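Local coordinates for putative lipoprotein (Bacteroides fragilis, PDB 3NQI) that is of unknown function but is a putative lipoprotein, possibly lipid-binding, that has cadmium ions bound in the crystal, at residues Ala50-Gln55 / Ile71-Asp76. Residues are numbered along the deposited sequence; the frame is centred on the assembly and turned at random.
Sequences AYIYCQ and ITLLAD. With CD (cadmium ion), chain F.
Between Y53 and A75 a water takes the place of a direct backbone bond: it accepts from Y53 N and donates to A75 O at 2.8 Å. A second water donates to both Y51 O and D76 O. The two strands here, 49-56 and 68-73 of a beta hairpin, thus illustrate how an antiparallel pair parts and water fills in. Direct pairing holds at the other end, where Q55 and T72 form a hydrogen-bonded pair, T72 N to Q55 O at 2.8 Å and Q55 N to T72 O at 2.9 Å, and C54 faces L73 as a non-hydrogen-bonded pair. The last direct bond, L74 N to Y53 O, is nearly straight at the hydrogen (169°), although the donor stands 24° out of the carbonyl plane.

The side chains divide between two faces. On the buried one, CD2 of L73 packs 3.8 Å from CB of I52, the two side chains crossing at about a right angle, while CD1 of I71 fits against CD1 of I52 and CB of C54; F27 of strand 24-28 touches both I52 and L73. On the more exposed face the Y53 ring, whose CG lies anti to the backbone N and so beside the carbonyl carbon whose oxygen L74 N binds, receives L74 CB over one face in a CH-pi contact, 4.0 Å from the ring centroid and offset toward the rim. A75 CB lies at the edge of that ring, near its plane. L74 CD1 reaches on to Q55 CB, and the Y53 hydroxyl hydrogen-bonds Q11 of strand 11-21.

At D76 the CB points away from strand 49-56. D76 OD1 binds a cadmium ion at 2.2 Å, which four waters and one further atom from elsewhere in the structure also ligate.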
loop_
_atom_site.group_PDB
_atom_site.type_symbol
_atom_site.label_atom_id
_atom_site.label_comp_id
_atom_site.label_asym_id
_atom_site.label_seq_id
_atom_site.Cartn_x
_atom_site.Cartn_y
_atom_site.Cartn_z
ATOM N N ALA A 50 -0.276 9.408 0.829
ATOM C CA ALA A 50 -1.700 9.671 0.591
ATOM C C ALA A 50 -2.108 9.398 -0.840
ATOM O O ALA A 50 -1.254 9.260 -1.670
ATOM C CB ALA A 50 -2.071 11.204 0.929
ATOM N N TYR A 51 -3.394 9.206 -1.059
ATOM C CA TYR A 51 -4.007 9.253 -2.388
ATOM C C TYR A 51 -4.795 10.579 -2.513
ATOM O O TYR A 51 -5.665 10.887 -1.686
ATOM C CB TYR A 51 -4.928 8.049 -2.571
ATOM C CG TYR A 51 -5.577 7.982 -3.923
ATOM C CD1 TYR A 51 -4.886 7.492 -5.013
ATOM C CD2 TYR A 51 -6.899 8.414 -4.107
ATOM C CE1 TYR A 51 -5.483 7.416 -6.284
ATOM C CE2 TYR A 51 -7.508 8.330 -5.367
ATOM C CZ TYR A 51 -6.791 7.822 -6.435
ATOM O OH TYR A 51 -7.361 7.761 -7.682
ATOM N N ILE A 52 -4.506 11.370 -3.530
ATOM C CA ILE A 52 -5.231 12.621 -3.738
ATOM C C ILE A 52 -5.858 12.648 -5.110
ATOM O O ILE A 52 -5.429 11.930 -5.995
ATOM C CB ILE A 52 -4.349 13.885 -3.544
ATOM C CG1 ILE A 52 -3.219 13.991 -4.564
ATOM C CG2 ILE A 52 -3.797 13.945 -2.072
ATOM C CD1 ILE A 52 -2.395 15.299 -4.367
ATOM N N TYR A 53 -6.869 13.486 -5.226
ATOM C CA TYR A 53 -7.576 13.766 -6.425
ATOM C C TYR A 53 -7.542 15.291 -6.543
ATOM O O TYR A 53 -8.013 16.019 -5.666
ATOM C CB TYR A 53 -8.990 13.161 -6.306
ATOM C CG TYR A 53 -9.890 13.532 -7.441
ATOM C CD1 TYR A 53 -9.372 13.751 -8.717
ATOM C CD2 TYR A 53 -11.265 13.709 -7.248
ATOM C CE1 TYR A 53 -10.173 14.111 -9.753
ATOM C CE2 TYR A 53 -12.091 14.082 -8.305
ATOM C CZ TYR A 53 -11.525 14.286 -9.550
ATOM O OH TYR A 53 -12.280 14.655 -10.631
ATOM N N CYS A 54 -6.964 15.790 -7.619
ATOM C CA CYS A 54 -6.692 17.194 -7.681
ATOM C C CYS A 54 -6.794 17.803 -9.081
ATOM O O CYS A 54 -6.923 17.098 -10.108
ATOM C CB CYS A 54 -5.304 17.472 -7.077
ATOM S SG CYS A 54 -3.884 16.974 -8.114
ATOM N N GLN A 55 -6.779 19.130 -9.100
ATOM C CA GLN A 55 -6.596 19.846 -10.359
ATOM C C GLN A 55 -5.504 20.915 -10.239
ATOM O O GLN A 55 -5.238 21.445 -9.156
ATOM C CB GLN A 55 -7.930 20.361 -10.930
ATOM C CG GLN A 55 -8.509 21.628 -10.380
ATOM C CD GLN A 55 -9.806 22.016 -11.083
ATOM O OE1 GLN A 55 -10.411 21.218 -11.798
ATOM N NE2 GLN A 55 -10.225 23.248 -10.885
ATOM N N ILE A 71 -1.990 23.447 -6.527
ATOM C CA ILE A 71 -3.141 22.608 -6.865
ATOM C C ILE A 71 -4.381 22.919 -6.020
ATOM O O ILE A 71 -4.300 23.471 -4.945
ATOM C CB ILE A 71 -2.836 21.079 -6.728
ATOM C CG1 ILE A 71 -2.384 20.724 -5.314
ATOM C CG2 ILE A 71 -1.758 20.641 -7.725
ATOM C CD1 ILE A 71 -2.562 19.247 -4.944
ATOM N N THR A 72 -5.527 22.525 -6.542
ATOM C CA THR A 72 -6.768 22.511 -5.791
ATOM C C THR A 72 -7.173 21.051 -5.604
ATOM O O THR A 72 -7.377 20.338 -6.568
ATOM C CB THR A 72 -7.851 23.325 -6.561
ATOM O OG1 THR A 72 -7.434 24.691 -6.610
ATOM C CG2 THR A 72 -9.238 23.226 -5.883
ATOM N N LEU A 73 -7.271 20.606 -4.349
ATOM C CA LEU A 73 -7.769 19.289 -4.050
ATOM C C LEU A 73 -9.249 19.264 -4.368
ATOM O O LEU A 73 -9.991 20.204 -4.024
ATOM C CB LEU A 73 -7.519 18.929 -2.577
ATOM C CG LEU A 73 -6.020 18.791 -2.264
ATOM C CD1 LEU A 73 -5.711 18.964 -0.787
ATOM C CD2 LEU A 73 -5.494 17.406 -2.765
ATOM N N LEU A 74 -9.668 18.197 -5.043
ATOM C CA LEU A 74 -11.062 17.985 -5.416
ATOM C C LEU A 74 -11.811 16.978 -4.493
ATOM O O LEU A 74 -13.011 16.737 -4.660
ATOM C CB LEU A 74 -11.102 17.550 -6.880
ATOM C CG LEU A 74 -10.664 18.623 -7.897
ATOM C CD1 LEU A 74 -10.620 18.044 -9.327
ATOM C CD2 LEU A 74 -11.568 19.861 -7.877
ATOM N N ALA A 75 -11.112 16.382 -3.528
ATOM C CA ALA A 75 -11.741 15.475 -2.578
ATOM C C ALA A 75 -10.893 15.549 -1.354
ATOM O O ALA A 75 -9.758 15.997 -1.433
ATOM C CB ALA A 75 -11.755 14.054 -3.101
ATOM N N ASP A 76 -11.428 15.098 -0.225
ATOM C CA ASP A 76 -10.620 15.041 0.989
ATOM C C ASP A 76 -9.440 14.056 0.823
ATOM O O ASP A 76 -9.644 12.888 0.514
ATOM C CB ASP A 76 -11.493 14.670 2.175
ATOM C CG ASP A 76 -10.759 14.777 3.508
ATOM O OD1 ASP A 76 -9.822 15.631 3.728
ATOM O OD2 ASP A 76 -11.207 14.009 4.385
HETATM CD CD CD F . -8.826 15.607 5.691
HETATM O O HOH W 1 -8.481 11.366 -1.689
HETATM O O HOH W 2 -7.767 14.255 -2.491
HETATM O O HOH W 3 -10.430 14.213 6.697
HETATM O O HOH W 4 -7.593 13.472 5.240
HETATM O O HOH W 5 -7.919 15.354 7.562
HETATM O O HOH W 6 -10.354 17.281 6.701
#